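Local atomic coordinates of binding domain (Hc) of Paraclostridial Mosquitocidal Protein 1 (Paraclostridium bifermentans, PDB entry 6HOX), a protein that probably binds receptors to target an Anopheles-specific clostridial neurotoxin to host nerve cells. Residues N103-L108 with N297-I302; S155-Y160 with R250-E255; G284-Y289 with G343-T348. All coordinates share one frame; numbering follows the deposited sequence.

Interaction 1: residues N103-L108 with N297-I302; sequences NDFIDL and NVSSFI
F105 sends its ring across to the turn of 297-302, and the contact, which lies at the surface, is made by carbon atoms. Its CE1 comes close to V298 CG1, at 3.4 Å, while CZ reaches 4.3 Å from S299 CB. Both partners meet the ring at a slant, neither clearly over a face nor at an edge. The valine methyl comes into line because V298 places CG1 anti to its backbone N (chi1 156°). A long, flat phenylalanine suits this place: the nearest CA pair, that of F105 and V298, is 9.4 Å apart, a span that it bridges together with the valine branch. Small S299 lets the ring end approach its beta carbon.

The contact bridges two folds. Residues 103-106 form a 3-10 turn in the concanavalin-like N-terminal half of the receptor-binding domain, and 297-302 belongs to the trefoil-type C-terminal half, where a type I beta turn from S299 to I302 links strands 295-297 and 302-305.

No hydrogen bond crosses between the segments, and polar groups serve to shape each side. In the turn, V298 N donates to I302 O at 3.2 Å; I302 N reaches back only weakly to S299 O, and F301 N makes a weak bond to S299 OG, as in an ST turn. In 103-108, D107 N binds D104 O at 3.1 Å and L108 N binds F105 O at 3.0 Å, which closes successive tight turns through F105. The buried carboxylate of D107 takes the backbone N-H groups of R213 and N214, one on each oxygen, and D104 OD2 accepts from N101 N; a short acidic side chain can reach main-chain donors in this way.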
loop_
_atom_site.group_PDB
_atom_site.type_symbol
_atom_site.label_atom_id
_atom_site.label_comp_id
_atom_site.label_asym_id
_atom_site.label_seq_id
_atom_site.Cartn_x
_atom_site.Cartn_y
_atom_site.Cartn_z
ATOM N N ASN A 103 17.264 0.821 12.062
ATOM C CA ASN A 103 16.884 0.133 13.311
ATOM C C ASN A 103 16.573 -1.348 13.057
ATOM O O ASN A 103 16.798 -2.159 13.958
ATOM C CB ASN A 103 15.694 0.772 14.023
ATOM C CG ASN A 103 15.930 2.225 14.353
ATOM O OD1 ASN A 103 16.200 3.025 13.458
ATOM N ND2 ASN A 103 15.816 2.578 15.621
ATOM N N ASP A 104 16.080 -1.684 11.853
ATOM C CA ASP A 104 15.735 -3.043 11.477
ATOM C C ASP A 104 16.963 -3.943 11.302
ATOM O O ASP A 104 16.807 -5.166 11.237
ATOM C CB ASP A 104 14.968 -3.107 10.161
ATOM C CG ASP A 104 13.571 -2.518 10.216
ATOM O OD1 ASP A 104 12.945 -2.530 11.320
ATOM O OD2 ASP A 104 13.117 -2.060 9.145
ATOM N N PHE A 105 18.164 -3.362 11.183
ATOM C CA PHE A 105 19.362 -4.140 10.833
ATOM C C PHE A 105 19.876 -4.883 12.074
ATOM O O PHE A 105 20.634 -5.840 11.949
ATOM C CB PHE A 105 20.399 -3.252 10.139
ATOM C CG PHE A 105 20.235 -3.162 8.641
ATOM C CD1 PHE A 105 19.216 -2.411 8.080
ATOM C CD2 PHE A 105 21.087 -3.849 7.784
ATOM C CE1 PHE A 105 19.060 -2.336 6.704
ATOM C CE2 PHE A 105 20.936 -3.772 6.407
ATOM C CZ PHE A 105 19.921 -3.011 5.868
ATOM N N ILE A 106 19.419 -4.471 13.261
ATOM C CA ILE A 106 19.684 -5.187 14.499
ATOM C C ILE A 106 19.041 -6.583 14.442
ATOM O O ILE A 106 19.409 -7.443 15.211
ATOM C CB ILE A 106 19.203 -4.401 15.734
ATOM C CG1 ILE A 106 19.840 -4.945 17.016
ATOM C CG2 ILE A 106 17.685 -4.405 15.843
ATOM C CD1 ILE A 106 19.411 -4.223 18.275
ATOM N N ASP A 107 18.093 -6.784 13.519
ATOM C CA ASP A 107 17.390 -8.039 13.338
ATOM C C ASP A 107 17.781 -8.686 12.006
ATOM O O ASP A 107 17.061 -9.551 11.504
ATOM C CB ASP A 107 15.876 -7.815 13.400
ATOM C CG ASP A 107 15.404 -7.455 14.787
ATOM O OD1 ASP A 107 15.896 -8.094 15.744
ATOM O OD2 ASP A 107 14.564 -6.534 14.903
ATOM N N LEU A 108 18.932 -8.290 11.451
ATOM C CA LEU A 108 19.400 -8.816 10.182
ATOM C C LEU A 108 19.547 -10.337 10.323
ATOM O O LEU A 108 20.124 -10.810 11.288
ATOM C CB LEU A 108 20.726 -8.131 9.827
ATOM C CG LEU A 108 21.368 -8.507 8.489
ATOM C CD1 LEU A 108 20.339 -8.670 7.385
ATOM C CD2 LEU A 108 22.396 -7.465 8.079
ATOM N N ASN A 297 20.777 6.292 1.478
ATOM C CA ASN A 297 21.283 4.950 1.648
ATOM C C ASN A 297 20.829 4.425 3.009
ATOM O O ASN A 297 21.003 5.092 4.025
ATOM C CB ASN A 297 22.809 4.919 1.525
ATOM C CG ASN A 297 23.267 4.815 0.089
ATOM O OD1 ASN A 297 23.069 3.788 -0.561
ATOM N ND2 ASN A 297 23.876 5.875 -0.413
ATOM N N VAL A 298 20.245 3.226 3.012
ATOM C CA VAL A 298 19.967 2.525 4.257
ATOM C C VAL A 298 21.144 1.582 4.529
ATOM O O VAL A 298 21.607 1.475 5.659
ATOM C CB VAL A 298 18.600 1.816 4.219
ATOM C CG1 VAL A 298 18.521 0.649 5.196
ATOM C CG2 VAL A 298 17.488 2.808 4.498
ATOM N N SER A 299 21.607 0.914 3.471
ATOM C CA SER A 299 22.946 0.348 3.387
ATOM C C SER A 299 23.589 0.828 2.083
ATOM O O SER A 299 22.950 1.517 1.288
ATOM C CB SER A 299 22.906 -1.155 3.458
ATOM O OG SER A 299 22.154 -1.684 2.378
ATOM N N SER A 300 24.849 0.445 1.862
ATOM C CA SER A 300 25.551 0.763 0.620
ATOM C C SER A 300 24.851 0.119 -0.587
ATOM O O SER A 300 24.946 0.631 -1.688
ATOM C CB SER A 300 27.010 0.367 0.705
ATOM O OG SER A 300 27.173 -0.868 1.388
ATOM N N PHE A 301 24.117 -0.977 -0.367
ATOM C CA PHE A 301 23.505 -1.743 -1.442
ATOM C C PHE A 301 22.030 -1.373 -1.673
ATOM O O PHE A 301 21.447 -1.869 -2.629
ATOM C CB PHE A 301 23.619 -3.240 -1.146
ATOM N N ILE A 302 21.426 -0.528 -0.819
ATOM C CA ILE A 302 19.977 -0.160 -0.911
ATOM C C ILE A 302 19.829 1.368 -0.929
ATOM O O ILE A 302 20.091 2.038 0.083
ATOM C CB ILE A 302 19.152 -0.752 0.252
ATOM C CG1 ILE A 302 19.246 -2.276 0.327
ATOM C CG2 ILE A 302 17.699 -0.300 0.180
ATOM C CD1 ILE A 302 18.591 -2.858 1.561
#

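Interaction 2: residues S155-Y160 with R250-E255; sequences SFIDKY and RDFWGE
F156, I157 and F252 carry this buried contact through carbon atoms alone. The rings of F156 and F252 meet at their CZ atoms, 3.9 Å apart. F156 CZ lies at the edge of the F252 ring, close to its plane, and the two side chains cross at about a right angle. I157 also crosses F252 nearly perpendicularly, its CD1 lying 3.9 Å from F252 CZ and approaching that ring obliquely. The reach of F252 follows from its first torsion: with CG anti to the backbone N (chi1 -179°), the ring extends from the turn toward F156 and I157.

Further aromatic packing surrounds the contact. F252 CD2 sits 3.6 Å above the W253 ring, offset toward its rim; F252 also meets Y436 edge-to-face, and F156 stacks with F152.

Hydrogen bonds within each loop fix its shape. A type I turn runs from D251 to G254, with G254 N bound to D251 O at 2.9 Å, and D251 OD1 takes E255 N at 3.0 Å from above the carboxylate plane, with weak hydrogen bonds from W253 N and G254 N. The positive phi of G254 (100°) would press a beta carbon against the preceding carbonyl, so glycine fits the corner. R250 NH1 binds G254 O at 2.9 Å. In 155-160, S155 O accepts from both K159 N and Y160 N.

Other polar contacts tie the turn to the concanavalin-like half: R250 NH1 to R58 O, E255 OE2 to W166 NE1, a W253-W166 backbone bond and a W253-R96 cation-pi contact. Cohesion among F156, I157 and F252 themselves rests on dispersion and the exclusion of water, while these bonds alongside them add polar links across the interface.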
loop_
_atom_site.group_PDB
_atom_site.type_symbol
_atom_site.label_atom_id
_atom_site.label_comp_id
_atom_site.label_asym_id
_atom_site.label_seq_id
_atom_site.Cartn_x
_atom_site.Cartn_y
_atom_site.Cartn_z
ATOM N N SER A 155 11.343 -4.424 -6.403
ATOM C CA SER A 155 9.937 -4.691 -6.010
ATOM C C SER A 155 9.370 -3.603 -5.090
ATOM O O SER A 155 8.245 -3.769 -4.617
ATOM C CB SER A 155 9.804 -6.045 -5.331
ATOM O OG SER A 155 9.769 -7.099 -6.290
ATOM N N PHE A 156 10.119 -2.522 -4.829
ATOM C CA PHE A 156 9.706 -1.529 -3.801
ATOM C C PHE A 156 8.219 -1.177 -3.953
ATOM O O PHE A 156 7.441 -1.295 -3.015
ATOM C CB PHE A 156 10.568 -0.265 -3.840
ATOM C CG PHE A 156 9.966 0.934 -3.152
ATOM C CD1 PHE A 156 9.418 0.831 -1.883
ATOM C CD2 PHE A 156 9.976 2.179 -3.763
ATOM C CE1 PHE A 156 8.856 1.935 -1.256
ATOM C CE2 PHE A 156 9.430 3.287 -3.127
ATOM C CZ PHE A 156 8.864 3.163 -1.875
ATOM N N ILE A 157 7.826 -0.767 -5.155
ATOM C CA ILE A 157 6.541 -0.150 -5.348
ATOM C C ILE A 157 5.410 -1.186 -5.261
ATOM O O ILE A 157 4.405 -0.932 -4.577
ATOM C CB ILE A 157 6.519 0.649 -6.668
ATOM C CG1 ILE A 157 7.343 1.929 -6.527
ATOM C CG2 ILE A 157 5.100 0.962 -7.090
ATOM C CD1 ILE A 157 6.829 2.858 -5.438
ATOM N N ASP A 158 5.561 -2.328 -5.940
ATOM C CA ASP A 158 4.409 -3.181 -6.200
ATOM C C ASP A 158 4.269 -4.294 -5.152
ATOM O O ASP A 158 3.153 -4.743 -4.942
ATOM C CB ASP A 158 4.406 -3.724 -7.635
ATOM C CG ASP A 158 5.642 -4.513 -8.014
ATOM O OD1 ASP A 158 6.618 -4.464 -7.245
ATOM O OD2 ASP A 158 5.621 -5.164 -9.084
ATOM N N LYS A 159 5.367 -4.766 -4.539
ATOM C CA LYS A 159 5.262 -6.001 -3.724
ATOM C C LYS A 159 6.137 -6.053 -2.462
ATOM O O LYS A 159 5.764 -6.771 -1.555
ATOM C CB LYS A 159 5.506 -7.225 -4.607
ATOM C CG LYS A 159 4.241 -7.686 -5.308
ATOM C CD LYS A 159 4.381 -8.936 -6.106
ATOM C CE LYS A 159 3.059 -9.337 -6.731
ATOM N NZ LYS A 159 2.661 -8.394 -7.796
ATOM N N TYR A 160 7.260 -5.331 -2.382
ATOM C CA TYR A 160 8.181 -5.472 -1.240
ATOM C C TYR A 160 7.424 -5.199 0.072
ATOM O O TYR A 160 6.641 -4.250 0.158
ATOM C CB TYR A 160 9.368 -4.528 -1.439
ATOM C CG TYR A 160 10.481 -4.688 -0.443
ATOM C CD1 TYR A 160 11.479 -5.623 -0.642
ATOM C CD2 TYR A 160 10.526 -3.915 0.701
ATOM C CE1 TYR A 160 12.510 -5.772 0.268
ATOM C CE2 TYR A 160 11.552 -4.045 1.619
ATOM C CZ TYR A 160 12.544 -4.983 1.402
ATOM O OH TYR A 160 13.543 -5.117 2.314
ATOM N N ARG A 250 -6.830 6.443 -4.180
ATOM C CA ARG A 250 -5.931 6.006 -3.144
ATOM C C ARG A 250 -4.703 6.907 -3.085
ATOM O O ARG A 250 -4.273 7.484 -4.092
ATOM C CB ARG A 250 -5.482 4.568 -3.436
ATOM C CG ARG A 250 -6.623 3.568 -3.448
ATOM C CD ARG A 250 -6.904 3.065 -2.061
ATOM N NE ARG A 250 -8.090 2.230 -2.052
ATOM C CZ ARG A 250 -8.712 1.860 -0.953
ATOM N NH1 ARG A 250 -8.127 2.043 0.216
ATOM N NH2 ARG A 250 -9.915 1.321 -1.025
ATOM N N ASP A 251 -4.139 7.005 -1.883
ATOM C CA ASP A 251 -2.832 7.581 -1.704
ATOM C C ASP A 251 -1.759 6.503 -1.905
ATOM O O ASP A 251 -2.048 5.336 -2.133
ATOM C CB ASP A 251 -2.710 8.323 -0.369
ATOM C CG ASP A 251 -2.695 7.468 0.884
ATOM O OD1 ASP A 251 -2.386 6.256 0.785
ATOM O OD2 ASP A 251 -2.979 8.036 1.962
ATOM N N PHE A 252 -0.507 6.959 -1.865
ATOM C CA PHE A 252 0.685 6.194 -2.124
ATOM C C PHE A 252 0.761 4.943 -1.229
ATOM O O PHE A 252 1.314 3.904 -1.663
ATOM C CB PHE A 252 1.888 7.108 -1.884
ATOM C CG PHE A 252 3.220 6.459 -2.145
ATOM C CD1 PHE A 252 3.740 6.418 -3.434
ATOM C CD2 PHE A 252 3.926 5.867 -1.118
ATOM C CE1 PHE A 252 4.959 5.817 -3.681
ATOM C CE2 PHE A 252 5.145 5.259 -1.366
ATOM C CZ PHE A 252 5.666 5.250 -2.639
ATOM N N TRP A 253 0.242 5.058 0.006
ATOM C CA TRP A 253 0.288 4.003 0.993
ATOM C C TRP A 253 -0.820 2.965 0.773
ATOM O O TRP A 253 -0.754 1.883 1.384
ATOM C CB TRP A 253 0.180 4.572 2.408
ATOM C CG TRP A 253 1.132 5.676 2.756
ATOM C CD1 TRP A 253 0.782 6.907 3.231
ATOM C CD2 TRP A 253 2.572 5.651 2.710
ATOM N NE1 TRP A 253 1.898 7.647 3.496
ATOM C CE2 TRP A 253 3.014 6.906 3.193
ATOM C CE3 TRP A 253 3.526 4.692 2.350
ATOM C CZ2 TRP A 253 4.367 7.244 3.274
ATOM C CZ3 TRP A 253 4.867 5.030 2.420
ATOM C CH2 TRP A 253 5.278 6.285 2.883
ATOM N N GLY A 254 -1.856 3.314 -0.013
ATOM C CA GLY A 254 -3.015 2.441 -0.250
ATOM C C GLY A 254 -4.246 2.789 0.588
ATOM O O GLY A 254 -5.219 2.002 0.609
ATOM N N GLU A 255 -4.212 3.960 1.243
ATOM C CA GLU A 255 -5.320 4.494 2.040
ATOM C C GLU A 255 -6.149 5.452 1.191
ATOM O O GLU A 255 -5.714 5.900 0.138
ATOM C CB GLU A 255 -4.773 5.120 3.321
ATOM C CG GLU A 255 -3.926 4.121 4.092
ATOM C CD GLU A 255 -3.790 4.401 5.575
ATOM O OE1 GLU A 255 -3.864 5.577 5.969
ATOM O OE2 GLU A 255 -3.590 3.435 6.325
#

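Interaction 3: residues G284-Y289 with G343-T348; sequences GEYYPY and GNLILT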
loop_
_atom_site.group_PDB
_atom_site.type_symbol
_atom_site.label_atom_id
_atom_site.label_comp_id
_atom_site.label_asym_id
_atom_site.label_seq_id
_atom_site.Cartn_x
_atom_site.Cartn_y
_atom_site.Cartn_z
ATOM N N GLY A 284 4.991 36.017 -16.910
ATOM C CA GLY A 284 4.575 36.465 -15.593
ATOM C C GLY A 284 4.344 35.313 -14.627
ATOM O O GLY A 284 3.619 35.502 -13.653
ATOM N N GLU A 285 4.991 34.153 -14.857
ATOM C CA GLU A 285 4.466 32.859 -14.388
ATOM C C GLU A 285 5.442 32.103 -13.472
ATOM O O GLU A 285 6.650 32.088 -13.678
ATOM C CB GLU A 285 4.125 31.967 -15.582
ATOM C CG GLU A 285 3.083 32.559 -16.517
ATOM C CD GLU A 285 1.674 32.700 -15.957
ATOM O OE1 GLU A 285 1.391 32.161 -14.858
ATOM O OE2 GLU A 285 0.856 33.349 -16.631
ATOM N N TYR A 286 4.853 31.429 -12.476
ATOM C CA TYR A 286 5.476 30.338 -11.739
ATOM C C TYR A 286 5.170 29.001 -12.435
ATOM O O TYR A 286 4.011 28.695 -12.734
ATOM C CB TYR A 286 4.955 30.288 -10.303
ATOM C CG TYR A 286 5.093 31.569 -9.526
ATOM C CD1 TYR A 286 4.101 32.531 -9.567
ATOM C CD2 TYR A 286 6.191 31.799 -8.715
ATOM C CE1 TYR A 286 4.209 33.708 -8.850
ATOM C CE2 TYR A 286 6.307 32.965 -7.976
ATOM C CZ TYR A 286 5.314 33.926 -8.048
ATOM O OH TYR A 286 5.408 35.086 -7.329
ATOM N N TYR A 287 6.221 28.214 -12.672
ATOM C CA TYR A 287 6.139 26.908 -13.304
ATOM C C TYR A 287 6.465 25.827 -12.272
ATOM O O TYR A 287 7.529 25.855 -11.660
ATOM C CB TYR A 287 7.104 26.802 -14.490
ATOM C CG TYR A 287 6.681 27.550 -15.730
ATOM C CD1 TYR A 287 6.814 28.927 -15.830
ATOM C CD2 TYR A 287 6.116 26.883 -16.801
ATOM C CE1 TYR A 287 6.420 29.614 -16.972
ATOM C CE2 TYR A 287 5.714 27.554 -17.947
ATOM C CZ TYR A 287 5.865 28.928 -18.039
ATOM O OH TYR A 287 5.449 29.573 -19.176
ATOM N N PRO A 288 5.586 24.819 -12.057
ATOM C CA PRO A 288 5.971 23.658 -11.254
ATOM C C PRO A 288 6.828 22.730 -12.126
ATOM O O PRO A 288 6.622 22.651 -13.332
ATOM C CB PRO A 288 4.615 23.063 -10.856
ATOM C CG PRO A 288 3.733 23.373 -12.053
ATOM C CD PRO A 288 4.202 24.733 -12.546
ATOM N N TYR A 289 7.768 22.017 -11.503
ATOM C CA TYR A 289 8.567 21.018 -12.207
ATOM C C TYR A 289 8.962 19.901 -11.225
ATOM O O TYR A 289 8.946 20.100 -10.011
ATOM C CB TYR A 289 9.779 21.687 -12.873
ATOM C CG TYR A 289 10.818 22.221 -11.917
ATOM C CD1 TYR A 289 10.655 23.448 -11.297
ATOM C CD2 TYR A 289 11.957 21.492 -11.617
ATOM C CE1 TYR A 289 11.593 23.941 -10.405
ATOM C CE2 TYR A 289 12.908 21.972 -10.727
ATOM C CZ TYR A 289 12.724 23.200 -10.119
ATOM O OH TYR A 289 13.663 23.675 -9.242
ATOM N N GLY A 343 -0.407 29.568 -1.005
ATOM C CA GLY A 343 -1.646 29.914 -0.356
ATOM C C GLY A 343 -2.831 29.958 -1.307
ATOM O O GLY A 343 -3.883 29.440 -0.973
ATOM N N ASN A 344 -2.683 30.598 -2.472
ATOM C CA ASN A 344 -3.848 30.884 -3.329
ATOM C C ASN A 344 -3.613 30.483 -4.797
ATOM O O ASN A 344 -4.432 30.824 -5.668
ATOM C CB ASN A 344 -4.242 32.363 -3.227
ATOM C CG ASN A 344 -3.197 33.308 -3.791
ATOM O OD1 ASN A 344 -2.005 33.001 -3.803
ATOM N ND2 ASN A 344 -3.632 34.468 -4.263
ATOM N N LEU A 345 -2.515 29.778 -5.097
ATOM C CA LEU A 345 -2.243 29.368 -6.465
ATOM C C LEU A 345 -2.647 27.897 -6.666
ATOM O O LEU A 345 -2.484 27.067 -5.749
ATOM C CB LEU A 345 -0.761 29.597 -6.777
ATOM C CG LEU A 345 -0.257 31.038 -6.603
ATOM C CD1 LEU A 345 1.111 31.199 -7.245
ATOM C CD2 LEU A 345 -1.233 32.044 -7.191
ATOM N N ILE A 346 -3.162 27.604 -7.877
ATOM C CA ILE A 346 -3.557 26.256 -8.297
ATOM C C ILE A 346 -2.850 25.881 -9.608
ATOM O O ILE A 346 -2.361 26.737 -10.376
ATOM C CB ILE A 346 -5.088 26.123 -8.409
ATOM C CG1 ILE A 346 -5.683 27.080 -9.444
ATOM C CG2 ILE A 346 -5.747 26.288 -7.045
ATOM C CD1 ILE A 346 -7.111 26.747 -9.818
ATOM N N LEU A 347 -2.767 24.565 -9.841
ATOM C CA LEU A 347 -2.167 24.017 -11.035
ATOM C C LEU A 347 -3.131 24.262 -12.184
ATOM O O LEU A 347 -4.259 23.817 -12.128
ATOM C CB LEU A 347 -1.928 22.518 -10.832
ATOM C CG LEU A 347 -1.226 21.774 -11.964
ATOM C CD1 LEU A 347 0.212 22.237 -12.086
ATOM C CD2 LEU A 347 -1.284 20.268 -11.719
ATOM N N THR A 348 -2.687 25.001 -13.199
ATOM C CA THR A 348 -3.555 25.296 -14.339
ATOM C C THR A 348 -2.691 25.584 -15.571
ATOM O O THR A 348 -1.470 25.509 -15.516
ATOM C CB THR A 348 -4.532 26.424 -13.969
ATOM O OG1 THR A 348 -5.555 26.477 -14.967
ATOM C CG2 THR A 348 -3.851 27.769 -13.823
#
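Y286 and L345 both place CG anti to their carbonyl carbon, beside the backbone N (chi1 -55° and -58°), and so bring the tyrosine ring and a leucine methyl together. L347 uses the other choice, with CG anti to the backbone N (chi1 -177°), which carries its branched end back to P288 although its CA-CB bond does not head there.

Two separate apolar pairs result. Y286 CD1 stands 4.0 Å from L345 CD1; the methyl arrives obliquely to the ring, and the two side chains cross at about a right angle. A tyrosine suits this partly exposed position, where its carbon ring can rest against leucine. The second pair is tighter and deeper: P288 CG meets L347 CD1 at 3.7 Å. The proline ring offers a rigid carbon surface, puckered with C-gamma endo, and the forked leucine fits against it. F339 touches both P288 and L347, joining them from strand 333-339, and L275 and M360 add further cover to P288 and L347 respectively.

The strands are not paired with each other: the nearest CA atoms, those of P288 and L347, are 8.1 Å apart, and no hydrogen bond passes between the segments. Each instead bonds to other neighbours. Y287 and Y289 bond through their backbones to T278 and R276 of strand 275-280, and L345 pairs with F339. Y286 bonds with L362 through the backbone, and I346 with N363, so strand 361-363 touches both segments. The ring of Y286 also meets that of Y342 edge-to-face.

Such apolar packing between strands of different hairpins, with P288 and L347 buried, fits the beta-trefoil, the fold of the C-terminal half of clostridial receptor-binding domains.

Interactions 1 and 2 both join the concanavalin-like half to the trefoil half, one at the surface and one deep in the interface; their centres are about 20 Å apart and their nearest atoms about 6 Å. Interaction 3 lies wholly inside the trefoil half, its centre about 28 Å from that of interaction 2 and about 39 Å from that of interaction 1. Along the chain, interaction 2 is nested within the loop closed by interaction 1, interaction 3 follows interaction 2, and interactions 1 and 3 interleave: strand 285-291 precedes 297-302, and 343-348 follows it. The two halves thus meet at more than one point, while interaction 3 packs strands within the trefoil half alone.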